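Local atomic coordinates of GH30 Xylanase C (Talaromyces cellulolyticus CF-2612, PDB entry 6M5Z), a protein that probably hydrolyses internal glycosidic linkages of xylan, acting as a family 30 glycoside hydrolase (endoxylanase) from a filamentous fungus. Residues A[126-132]-A[186-192]; A[260-266]-A[279-285]; A[269-273]-A[314-320]; A[308-312]-A[323-327]. The contacts are given in a common frame with arbitrary orientation. Where two conformers were deposited one is given. Numbering follows the deposited sequence.

Interaction 1. Residues A[126-132]-A[186-192]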
# COMPACT_ATOMS: atom_id res chain seq x y z
N TYR A 126 1.44 5.50 -8.32
CA TYR A 126 2.65 5.65 -7.47
C TYR A 126 3.42 4.33 -7.37
O TYR A 126 2.86 3.27 -7.20
CB TYR A 126 2.31 6.12 -6.05
CG TYR A 126 1.61 7.44 -6.03
CD1 TYR A 126 2.31 8.58 -6.32
CD2 TYR A 126 0.27 7.54 -5.69
CE1 TYR A 126 1.67 9.81 -6.31
CE2 TYR A 126 -0.38 8.76 -5.67
CZ TYR A 126 0.34 9.90 -5.97
OH TYR A 126 -0.28 11.12 -5.92
N ILE A 127 4.73 4.43 -7.55
CA ILE A 127 5.68 3.36 -7.23
C ILE A 127 6.47 3.81 -5.99
O ILE A 127 7.14 4.84 -6.01
CB ILE A 127 6.59 3.04 -8.43
CG1 ILE A 127 5.75 2.50 -9.60
CG2 ILE A 127 7.64 2.03 -8.02
CD1 ILE A 127 6.58 2.12 -10.86
N TYR A 128 6.54 2.93 -5.01
CA TYR A 128 7.27 3.15 -3.76
C TYR A 128 8.32 2.06 -3.70
O TYR A 128 7.94 0.88 -3.71
CB TYR A 128 6.30 3.07 -2.58
CG TYR A 128 6.90 2.95 -1.23
CD1 TYR A 128 8.00 3.70 -0.86
CD2 TYR A 128 6.22 2.26 -0.22
CE1 TYR A 128 8.55 3.62 0.41
CE2 TYR A 128 6.75 2.18 1.06
CZ TYR A 128 7.90 2.87 1.39
OH TYR A 128 8.47 2.85 2.62
N ALA A 129 9.59 2.42 -3.63
CA ALA A 129 10.68 1.44 -3.45
C ALA A 129 11.17 1.53 -2.01
O ALA A 129 11.52 2.61 -1.56
CB ALA A 129 11.85 1.70 -4.38
N ASP A 130 11.28 0.39 -1.35
CA ASP A 130 11.48 0.37 0.10
C ASP A 130 12.55 -0.67 0.40
O ASP A 130 12.41 -1.80 -0.00
CB ASP A 130 10.16 0.06 0.80
CG ASP A 130 10.22 0.04 2.31
OD1 ASP A 130 11.16 0.63 2.86
OD2 ASP A 130 9.23 -0.46 2.92
N ALA A 131 13.60 -0.25 1.07
CA ALA A 131 14.68 -1.16 1.52
C ALA A 131 14.25 -1.86 2.82
O ALA A 131 13.80 -1.17 3.77
CB ALA A 131 15.96 -0.37 1.75
N TRP A 132 14.46 -3.17 2.89
CA TRP A 132 14.29 -3.90 4.16
C TRP A 132 15.54 -3.75 5.02
O TRP A 132 15.43 -3.88 6.26
CB TRP A 132 13.98 -5.37 3.91
CG TRP A 132 12.54 -5.79 3.83
CD1 TRP A 132 12.01 -6.87 4.48
CD2 TRP A 132 11.54 -5.39 2.87
NE1 TRP A 132 10.73 -7.10 4.07
CE2 TRP A 132 10.40 -6.19 3.10
CE3 TRP A 132 11.44 -4.35 1.94
CZ2 TRP A 132 9.22 -6.02 2.40
CZ3 TRP A 132 10.27 -4.23 1.21
CH2 TRP A 132 9.18 -5.05 1.43
N ASP A 186 8.40 7.14 -7.27
CA ASP A 186 7.75 8.32 -6.64
C ASP A 186 8.26 8.51 -5.21
O ASP A 186 8.45 9.68 -4.77
CB ASP A 186 6.23 8.22 -6.70
CG ASP A 186 5.78 8.17 -8.15
OD1 ASP A 186 6.06 9.17 -8.89
OD2 ASP A 186 5.31 7.10 -8.57
N PHE A 187 8.42 7.41 -4.48
CA PHE A 187 8.79 7.46 -3.06
C PHE A 187 9.86 6.39 -2.79
O PHE A 187 9.80 5.30 -3.39
CB PHE A 187 7.59 7.25 -2.12
CG PHE A 187 6.45 8.18 -2.43
CD1 PHE A 187 6.57 9.54 -2.15
CD2 PHE A 187 5.31 7.74 -3.06
CE1 PHE A 187 5.56 10.42 -2.51
CE2 PHE A 187 4.31 8.64 -3.42
CZ PHE A 187 4.44 9.96 -3.13
N VAL A 188 10.75 6.73 -1.86
CA VAL A 188 11.80 5.80 -1.39
C VAL A 188 11.71 5.71 0.12
O VAL A 188 11.57 6.70 0.80
CB VAL A 188 13.20 6.21 -1.89
CG1 VAL A 188 13.66 7.57 -1.39
CG2 VAL A 188 14.24 5.14 -1.57
N GLY A 189 11.82 4.48 0.62
CA GLY A 189 11.91 4.19 2.05
C GLY A 189 13.21 3.46 2.30
O GLY A 189 13.70 2.71 1.41
N TRP A 190 13.83 3.73 3.44
CA TRP A 190 15.18 3.21 3.80
C TRP A 190 15.09 2.16 4.92
O TRP A 190 16.13 1.59 5.29
CB TRP A 190 16.11 4.35 4.19
CG TRP A 190 15.65 5.23 5.31
CD1 TRP A 190 14.78 6.28 5.27
CD2 TRP A 190 16.21 5.22 6.62
NE1 TRP A 190 14.71 6.88 6.50
CE2 TRP A 190 15.58 6.25 7.34
CE3 TRP A 190 17.16 4.41 7.23
CZ2 TRP A 190 15.92 6.51 8.67
CZ3 TRP A 190 17.51 4.69 8.54
CH2 TRP A 190 16.88 5.72 9.24
N LEU A 191 13.86 1.88 5.36
CA LEU A 191 13.58 0.94 6.47
C LEU A 191 12.32 0.11 6.15
O LEU A 191 11.42 0.62 5.45
CB LEU A 191 13.29 1.70 7.76
CG LEU A 191 14.42 2.53 8.35
CD1 LEU A 191 13.82 3.46 9.37
CD2 LEU A 191 15.49 1.62 8.95
N ASN A 192 12.26 -1.07 6.74
CA ASN A 192 11.05 -1.89 6.77
C ASN A 192 10.93 -2.45 8.19
O ASN A 192 11.88 -3.08 8.66
CB ASN A 192 11.07 -3.04 5.76
CG ASN A 192 9.80 -3.87 5.83
OD1 ASN A 192 8.75 -3.40 5.45
ND2 ASN A 192 9.90 -5.10 6.33
O HOH W 1 14.69 -1.77 7.92

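Interaction 2. Residues A[260-266]-A[279-285]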
# COMPACT_ATOMS: atom_id res chain seq x y z
N ARG A 260 5.74 11.08 2.82
CA ARG A 260 4.65 10.20 3.32
C ARG A 260 5.09 9.62 4.66
O ARG A 260 6.30 9.29 4.83
CB ARG A 260 4.37 9.04 2.35
CG ARG A 260 3.82 9.44 0.99
CD ARG A 260 2.46 10.07 1.13
NE ARG A 260 1.77 10.36 -0.13
CZ ARG A 260 2.02 11.38 -0.96
NH1 ARG A 260 1.31 11.52 -2.06
NH2 ARG A 260 2.96 12.28 -0.69
N ILE A 261 4.12 9.39 5.52
CA ILE A 261 4.28 8.62 6.77
C ILE A 261 3.68 7.26 6.46
O ILE A 261 2.57 7.24 5.90
CB ILE A 261 3.56 9.30 7.95
CG1 ILE A 261 4.25 10.63 8.28
CG2 ILE A 261 3.44 8.37 9.14
CD1 ILE A 261 5.61 10.50 8.86
N THR A 262 4.37 6.18 6.82
CA THR A 262 3.91 4.82 6.48
C THR A 262 3.82 3.94 7.73
O THR A 262 4.42 4.22 8.77
CB THR A 262 4.86 4.20 5.45
OG1 THR A 262 6.16 4.03 6.03
CG2 THR A 262 4.94 5.04 4.19
N SER A 263 2.98 2.92 7.64
CA SER A 263 2.81 1.95 8.75
C SER A 263 2.34 0.64 8.15
O SER A 263 1.62 0.66 7.17
CB SER A 263 1.76 2.40 9.75
OG SER A 263 1.80 1.58 10.91
N HIS A 264 2.69 -0.46 8.80
CA HIS A 264 2.02 -1.75 8.61
C HIS A 264 1.02 -1.94 9.75
O HIS A 264 1.04 -1.17 10.70
CB HIS A 264 3.02 -2.91 8.57
CG HIS A 264 4.08 -2.75 7.52
ND1 HIS A 264 5.12 -3.63 7.41
CD2 HIS A 264 4.29 -1.76 6.61
CE1 HIS A 264 5.92 -3.21 6.43
NE2 HIS A 264 5.43 -2.05 5.95
N TRP A 265 0.18 -2.98 9.65
CA TRP A 265 -0.88 -3.20 10.66
C TRP A 265 -0.76 -4.56 11.33
O TRP A 265 -1.71 -4.93 12.03
CB TRP A 265 -2.27 -3.04 10.03
CG TRP A 265 -2.82 -1.66 10.05
CD1 TRP A 265 -2.17 -0.48 10.27
CD2 TRP A 265 -4.19 -1.33 9.78
NE1 TRP A 265 -3.05 0.58 10.13
CE2 TRP A 265 -4.29 0.08 9.86
CE3 TRP A 265 -5.34 -2.08 9.50
CZ2 TRP A 265 -5.51 0.73 9.71
CZ3 TRP A 265 -6.54 -1.42 9.34
CH2 TRP A 265 -6.63 -0.04 9.44
N TYR A 266 0.37 -5.24 11.20
CA TYR A 266 0.54 -6.60 11.79
C TYR A 266 0.48 -6.57 13.32
O TYR A 266 -0.30 -7.35 13.89
CB TYR A 266 1.84 -7.22 11.31
CG TYR A 266 1.88 -7.51 9.83
CD1 TYR A 266 1.06 -8.47 9.26
CD2 TYR A 266 2.73 -6.79 8.99
CE1 TYR A 266 1.13 -8.76 7.90
CE2 TYR A 266 2.82 -7.10 7.65
CZ TYR A 266 2.05 -8.10 7.10
OH TYR A 266 2.11 -8.38 5.76
N ARG A 279 0.39 12.93 4.22
CA ARG A 279 -0.50 11.81 3.84
C ARG A 279 0.11 10.54 4.47
O ARG A 279 1.36 10.34 4.43
CB ARG A 279 -0.63 11.73 2.34
CG ARG A 279 -1.41 12.89 1.73
CD ARG A 279 -1.51 12.70 0.23
NE ARG A 279 -1.90 13.98 -0.33
CZ ARG A 279 -1.91 14.28 -1.63
NH1 ARG A 279 -1.63 13.36 -2.54
NH2 ARG A 279 -2.29 15.50 -1.99
N VAL A 280 -0.76 9.70 5.00
CA VAL A 280 -0.37 8.46 5.72
C VAL A 280 -0.78 7.25 4.90
O VAL A 280 -1.99 7.15 4.44
CB VAL A 280 -1.04 8.39 7.11
CG1 VAL A 280 -0.66 7.09 7.84
CG2 VAL A 280 -0.61 9.58 7.96
N TRP A 281 0.15 6.32 4.70
CA TRP A 281 -0.06 5.08 3.93
C TRP A 281 0.02 3.89 4.86
O TRP A 281 1.02 3.78 5.59
CB TRP A 281 1.00 4.96 2.83
CG TRP A 281 0.79 5.86 1.66
CD1 TRP A 281 0.01 6.96 1.55
CD2 TRP A 281 1.43 5.68 0.39
NE1 TRP A 281 0.08 7.48 0.28
CE2 TRP A 281 0.94 6.70 -0.46
CE3 TRP A 281 2.34 4.75 -0.09
CZ2 TRP A 281 1.36 6.80 -1.78
CZ3 TRP A 281 2.73 4.82 -1.40
CH2 TRP A 281 2.26 5.84 -2.22
N GLU A 282 -0.96 2.98 4.80
CA GLU A 282 -0.81 1.62 5.33
C GLU A 282 -0.15 0.79 4.22
O GLU A 282 -0.81 0.54 3.19
CB GLU A 282 -2.17 1.12 5.79
CG GLU A 282 -2.13 -0.25 6.46
CD GLU A 282 -1.75 -1.40 5.54
OE1 GLU A 282 -0.71 -1.99 5.77
OE2 GLU A 282 -2.50 -1.65 4.54
N THR A 283 1.14 0.47 4.36
CA THR A 283 1.97 0.02 3.22
C THR A 283 2.14 -1.51 3.18
O THR A 283 2.78 -1.97 2.24
CB THR A 283 3.35 0.68 3.21
OG1 THR A 283 3.92 0.64 4.53
CG2 THR A 283 3.26 2.11 2.70
N GLU A 284 1.67 -2.24 4.19
CA GLU A 284 1.68 -3.71 4.13
C GLU A 284 0.80 -4.29 5.23
O GLU A 284 1.08 -4.12 6.41
CB GLU A 284 3.11 -4.22 4.29
CG GLU A 284 3.25 -5.66 3.77
CD GLU A 284 4.54 -6.35 4.21
OE1 GLU A 284 5.67 -5.77 4.00
OE2 GLU A 284 4.43 -7.49 4.76
N TYR A 285 -0.18 -5.08 4.86
CA TYR A 285 -0.96 -5.87 5.83
C TYR A 285 -1.53 -7.03 5.04
O TYR A 285 -1.98 -6.81 3.91
CB TYR A 285 -2.03 -5.00 6.50
CG TYR A 285 -2.71 -5.66 7.67
CD1 TYR A 285 -2.00 -6.45 8.56
CD2 TYR A 285 -4.06 -5.50 7.91
CE1 TYR A 285 -2.61 -7.10 9.64
CE2 TYR A 285 -4.69 -6.13 8.99
CZ TYR A 285 -3.96 -6.91 9.86
OH TYR A 285 -4.55 -7.56 10.92

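Interaction 3. Residues A[269-273]-A[314-320]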
# COMPACT_ATOMS: atom_id res chain seq x y z
N LYS A 269 -3.41 -2.03 14.78
CA LYS A 269 -4.14 -1.35 13.68
C LYS A 269 -4.43 0.08 14.10
O LYS A 269 -4.33 0.39 15.27
CB LYS A 269 -5.42 -2.09 13.34
CG LYS A 269 -5.28 -3.57 13.01
CD LYS A 269 -6.63 -4.18 12.74
CE LYS A 269 -6.63 -5.67 12.52
NZ LYS A 269 -6.00 -6.37 13.66
N GLY A 270 -4.80 0.91 13.14
CA GLY A 270 -5.22 2.28 13.42
C GLY A 270 -6.73 2.33 13.59
O GLY A 270 -7.45 1.82 12.70
N THR A 271 -7.22 2.96 14.65
CA THR A 271 -8.66 3.36 14.72
C THR A 271 -8.80 4.86 14.93
O THR A 271 -9.91 5.32 15.12
CB THR A 271 -9.42 2.63 15.82
OG1 THR A 271 -8.63 2.82 16.98
CG2 THR A 271 -9.65 1.17 15.48
N SER A 272 -7.68 5.59 14.86
CA SER A 272 -7.62 7.06 14.96
C SER A 272 -6.53 7.52 14.01
O SER A 272 -5.58 6.77 13.79
CB SER A 272 -7.32 7.53 16.37
OG SER A 272 -6.07 7.03 16.81
N PRO A 273 -6.63 8.73 13.44
CA PRO A 273 -5.58 9.22 12.54
C PRO A 273 -4.29 9.58 13.28
O PRO A 273 -4.28 9.90 14.50
CB PRO A 273 -6.15 10.53 11.99
CG PRO A 273 -7.64 10.42 12.29
CD PRO A 273 -7.73 9.67 13.60
N GLN A 314 -11.97 0.60 7.88
CA GLN A 314 -11.41 1.09 9.14
C GLN A 314 -10.24 2.03 8.83
O GLN A 314 -10.16 3.14 9.41
CB GLN A 314 -10.96 -0.08 10.00
CG GLN A 314 -10.28 0.39 11.26
CD GLN A 314 -9.96 -0.75 12.18
OE1 GLN A 314 -10.70 -1.73 12.23
NE2 GLN A 314 -8.89 -0.61 12.96
N GLY A 315 -9.37 1.61 7.91
CA GLY A 315 -8.18 2.43 7.65
C GLY A 315 -8.56 3.77 7.03
O GLY A 315 -8.09 4.79 7.52
N VAL A 316 -9.39 3.73 6.01
CA VAL A 316 -9.68 4.94 5.19
C VAL A 316 -10.63 5.86 5.98
O VAL A 316 -10.43 7.08 5.94
CB VAL A 316 -10.23 4.56 3.81
CG1 VAL A 316 -10.72 5.76 3.05
CG2 VAL A 316 -9.17 3.81 3.02
N VAL A 317 -11.60 5.29 6.69
CA VAL A 317 -12.67 6.10 7.36
C VAL A 317 -12.30 6.43 8.81
O VAL A 317 -12.52 7.58 9.20
CB VAL A 317 -14.07 5.45 7.22
CG1 VAL A 317 -15.13 6.20 8.02
CG2 VAL A 317 -14.45 5.33 5.75
N GLU A 318 -11.75 5.50 9.59
CA GLU A 318 -11.42 5.76 11.00
C GLU A 318 -10.00 6.29 11.14
O GLU A 318 -9.81 7.14 12.01
CB GLU A 318 -11.67 4.52 11.85
CG GLU A 318 -13.10 4.00 11.74
CD GLU A 318 -13.43 3.00 12.83
OE1 GLU A 318 -12.59 2.14 13.09
OE2 GLU A 318 -14.51 3.13 13.45
N ALA A 319 -9.03 5.86 10.31
CA ALA A 319 -7.60 6.23 10.49
C ALA A 319 -7.14 7.25 9.44
O ALA A 319 -5.95 7.63 9.50
CB ALA A 319 -6.75 4.96 10.46
N ASP A 320 -8.05 7.76 8.62
CA ASP A 320 -7.81 8.80 7.60
C ASP A 320 -6.65 8.38 6.69
O ASP A 320 -5.90 9.25 6.25
CB ASP A 320 -7.55 10.17 8.23
CG ASP A 320 -8.78 10.79 8.88
OD1 ASP A 320 -9.85 10.14 8.86
OD2 ASP A 320 -8.64 11.99 9.36

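Interaction 4. Residues A[308-312]-A[323-327]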
# COMPACT_ATOMS: atom_id res chain seq x y z
N TRP A 308 -11.65 -8.19 4.85
CA TRP A 308 -10.70 -7.19 4.29
C TRP A 308 -11.45 -5.94 3.85
O TRP A 308 -10.91 -4.83 4.02
CB TRP A 308 -9.85 -7.84 3.18
CG TRP A 308 -8.81 -8.67 3.86
CD1 TRP A 308 -8.93 -9.97 4.25
CD2 TRP A 308 -7.59 -8.18 4.44
NE1 TRP A 308 -7.85 -10.34 4.99
CE2 TRP A 308 -6.99 -9.27 5.13
CE3 TRP A 308 -6.90 -6.96 4.40
CZ2 TRP A 308 -5.77 -9.16 5.78
CZ3 TRP A 308 -5.70 -6.86 5.06
CH2 TRP A 308 -5.14 -7.94 5.74
N ALA A 309 -12.68 -6.06 3.40
CA ALA A 309 -13.51 -4.85 3.10
C ALA A 309 -13.58 -3.99 4.37
O ALA A 309 -13.33 -2.78 4.32
CB ALA A 309 -14.86 -5.24 2.58
N ASN A 310 -13.88 -4.61 5.50
CA ASN A 310 -14.03 -3.90 6.80
C ASN A 310 -12.69 -3.29 7.24
O ASN A 310 -12.72 -2.20 7.87
CB ASN A 310 -14.65 -4.81 7.85
CG ASN A 310 -16.13 -4.97 7.60
OD1 ASN A 310 -16.84 -3.97 7.52
ND2 ASN A 310 -16.61 -6.19 7.42
N LEU A 311 -11.57 -3.98 7.02
CA LEU A 311 -10.23 -3.47 7.43
C LEU A 311 -9.88 -2.24 6.58
O LEU A 311 -9.37 -1.30 7.15
CB LEU A 311 -9.15 -4.54 7.28
CG LEU A 311 -9.21 -5.65 8.32
CD1 LEU A 311 -8.35 -6.83 7.91
CD2 LEU A 311 -8.77 -5.11 9.68
N ILE A 312 -10.15 -2.27 5.28
CA ILE A 312 -9.87 -1.10 4.38
C ILE A 312 -10.76 0.06 4.84
O ILE A 312 -10.28 1.23 4.96
CB ILE A 312 -10.07 -1.44 2.90
CG1 ILE A 312 -9.10 -2.54 2.44
CG2 ILE A 312 -9.95 -0.18 2.03
CD1 ILE A 312 -9.50 -3.24 1.16
N ALA A 323 -3.70 5.74 1.66
CA ALA A 323 -3.47 4.53 0.89
C ALA A 323 -3.59 3.30 1.78
O ALA A 323 -3.27 3.38 2.99
CB ALA A 323 -2.14 4.62 0.23
N PHE A 324 -4.05 2.21 1.20
CA PHE A 324 -4.08 0.89 1.89
C PHE A 324 -3.48 -0.16 0.95
O PHE A 324 -4.01 -0.38 -0.17
CB PHE A 324 -5.53 0.58 2.30
CG PHE A 324 -5.65 -0.55 3.28
CD1 PHE A 324 -5.43 -1.85 2.84
CD2 PHE A 324 -5.99 -0.35 4.61
CE1 PHE A 324 -5.53 -2.93 3.72
CE2 PHE A 324 -6.08 -1.43 5.48
CZ PHE A 324 -5.87 -2.70 5.04
N LEU A 325 -2.39 -0.82 1.37
CA LEU A 325 -1.72 -1.86 0.57
C LEU A 325 -1.86 -3.22 1.26
O LEU A 325 -1.74 -3.29 2.54
CB LEU A 325 -0.23 -1.55 0.36
CG LEU A 325 0.10 -0.48 -0.69
CD1 LEU A 325 -0.39 0.91 -0.33
CD2 LEU A 325 1.58 -0.45 -0.95
N TYR A 326 -2.07 -4.24 0.45
CA TYR A 326 -1.87 -5.65 0.84
C TYR A 326 -0.37 -5.95 0.82
O TYR A 326 0.48 -5.04 0.68
CB TYR A 326 -2.68 -6.58 -0.07
CG TYR A 326 -3.15 -7.85 0.61
CD1 TYR A 326 -4.05 -7.80 1.66
CD2 TYR A 326 -2.63 -9.09 0.26
CE1 TYR A 326 -4.43 -8.94 2.35
CE2 TYR A 326 -3.02 -10.25 0.93
CZ TYR A 326 -3.94 -10.16 1.96
OH TYR A 326 -4.28 -11.32 2.63
N TRP A 327 -0.01 -7.20 1.05
CA TRP A 327 1.37 -7.69 0.92
C TRP A 327 1.61 -8.01 -0.53
O TRP A 327 1.84 -7.06 -1.29
CB TRP A 327 1.61 -8.85 1.89
CG TRP A 327 2.97 -9.47 1.81
CD1 TRP A 327 3.24 -10.75 2.17
CD2 TRP A 327 4.23 -8.88 1.44
NE1 TRP A 327 4.57 -11.04 1.98
CE2 TRP A 327 5.21 -9.90 1.58
CE3 TRP A 327 4.67 -7.62 1.00
CZ2 TRP A 327 6.56 -9.72 1.32
CZ3 TRP A 327 6.02 -7.43 0.77
CH2 TRP A 327 6.95 -8.47 0.90

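Interaction 1. Residues A[126-132]-A[186-192]
Asp186 opens the pairing with two links to Ile127: its OD2, also salt-bridged to Arg120, accepts a hydrogen bond from Ile127 N (2.9 Å), and its N donates to Ile127 O (2.9 Å). Phe187 N shares that carbonyl, Ile127 O, at 3.3 Å. Its ring lies obliquely beside Tyr126 (Phe187 CE2 to Tyr126 CD1, 3.5 Å). Phe187 O receives Ala129 N (2.9 Å). These are parallel neighbours in a (β/α)8 barrel, strands 126-131 and 187-189: Phe187 and Tyr128 face its interior, whereas Val188 and Ala129 meet helix 164-180 outside. Gly189 continues the ladder, its N to Ala129 O (2.9 Å) and its O to Ala131 N (3.0 Å); a CB here would collide with Tyr128 OH, bound to Asp235, and with Asp130 OD1. Leu191 O comes within 2.6 Å of Asp130 OD1, while Asp130 OD2 forms a salt bridge with Arg79. Asn192 lays its CB over the five-membered ring of Trp132 (3.9 Å to the centroid), a CH-pi contact, and a water bridges Asn192 N to Trp132 O.

Interaction 2. Residues A[260-266]-A[279-285]
Arg260, Tyr285 and Glu284 lose the most surface where parallel strands 260-264 and 279-284 run side by side. At the N-terminal end, Arg260 folds its chain over Trp281, with CD 4.0 Å from the centroid of the Trp281 five-membered ring in a CH-pi contact. Its guanidinium lies close to that of Arg279 (NH1 of Arg260 to NH1 of Arg279, 3.5 Å), a like-charge pair made tolerable by Asp37, which forms salt bridges with both and also accepts Trp281 NE1. Between the ends, the backbone ladder alternates: Ile261 N to Arg279 O (3.1 Å), Trp281 N to Ile261 O (2.9 Å), Ser263 N to Trp281 O (3.0 Å) and Thr283 N to Ser263 O (2.9 Å). These are consecutive strands of the (β/α)8 barrel, and Glu284 stands at the C-terminal end of the second, where glycosidases of this clan carry their nucleophile, a role consistent with its position. Glu284 CB sits over the His264 ring (3.5 Å to the centroid), OE2 accepts a hydrogen bond from Tyr266 OH (2.7 Å), and OE1 is salt-bridged to Arg79. Tyr285 completes an aromatic cluster. Its face receives Trp265, both as CB (3.6 Å to the Tyr285 centroid) and as a ring edge in an edge-to-face pair, while its own edge points at the face of Tyr266 in an offset edge-to-face pair with centroids 5.5 Å apart.

Interaction 3. Residues A[269-273]-A[314-320]
This is a partly buried surface contact between an irregular loop and the C-terminal end of a helix, on the outside of the barrel: residues 269-273 belong to the connection between strands 260-264 and 279-284, and residues 314-320 carry helix 305-318 to its end and into the turn beyond. One hydrogen bond crosses the interface. Gln314, extended with chi1 and chi2 both t, reaches out from the helix so that its NE2 donates to Gly270 O at 2.8 Å, almost linearly (174°). The same NE2 of Gln314 lies 3.2 Å from Thr271 CG2. Gly270 has no side chain, and a CB there would press tightly on Ala319 CB; the actual approach is Gly270 O to Ala319 CB, 3.9 Å. Farther along, the loop passes the helix end through van der Waals contacts: Pro273 CD is 3.6 Å from Glu318 O, Pro273 CA makes a CA-H...O contact with Ala319 O (3.5 Å), and Pro273 CG lies 3.5 Å from Asp320 OD2. Asp320 OD1 forms a salt bridge with Arg369. The helix finishes in a wider pi-type turn, with Gln314 O accepting Glu318 N at 2.9 Å and, weakly, Ala319 N at 3.1 Å. The arrangement belongs to a modified (β/α)8 barrel: the link between these two strands contains no helix, and its loop is laid against the helix of the next β-α unit.

Interaction 4. Residues A[308-312]-A[323-327]
Phe324 is the main bump in this buried contact, projecting from strand 323-326 toward the helix and filling a hollow formed by Trp308, Leu311 and Ile312, residues on one side of adjacent helical turns. Ile312 closes the hollow over one face of the phenylalanine ring, its CG1 3.9 Å from the Phe324 centroid in a CH-pi contact. Trp308 meets the rim of that ring (Trp308 CZ3 to Phe324 CE1, 4.2 Å), and the backbone of the helix supplies Leu311 O, 3.7 Å from Phe324 CE2. Two residues on, Tyr326 turns its ring edge into the flat face of Trp308, an edge-to-face pair with centroids 4.8 Å apart and planes at 77°; its nearest atom, Tyr326 CE1, is 3.6 Å from Trp308 CH2. No hydrogen bond crosses: the polar ends turn to other partners, Trp308 NE1 to Ala302 O and Tyr326 OH to Ala336 O. Large rings span the wide gap between the segment axes, which come no closer than 10.5 Å. With an angle of 146° between chain directions, helix and strand run roughly antiparallel, as expected for the helix and second strand of a β-α-β unit (279-284, 305-318, 323-326) closing a (β/α)8 barrel.

Interactions 1, 2 and 4 share the barrel sheet, whereas interaction 3 lies on its outside, about 22 Å from interaction 1 between centres. Interactions 1 and 2 meet across the barrel interior, where Asn192 OD1 is 3.0 Å from His264 CE1; Arg79 forms salt bridges with both Asp130 and Glu284, consistent with a joint place in the active-site end of the barrel. Interactions 2 and 4 are joined by neighbouring strands, with probable hydrogen bonds from Glu282 N to Ala323 O (3.0 Å) and from Leu325 N to Glu282 O (2.8 Å). Trp265 of interaction 2 packs on interaction 3 (CH2 to Gly315 CA, 3.4 Å). Helix 305-318 serves both interactions 3 and 4, and Lys269 CE touches Leu311 CD2 at 3.6 Å.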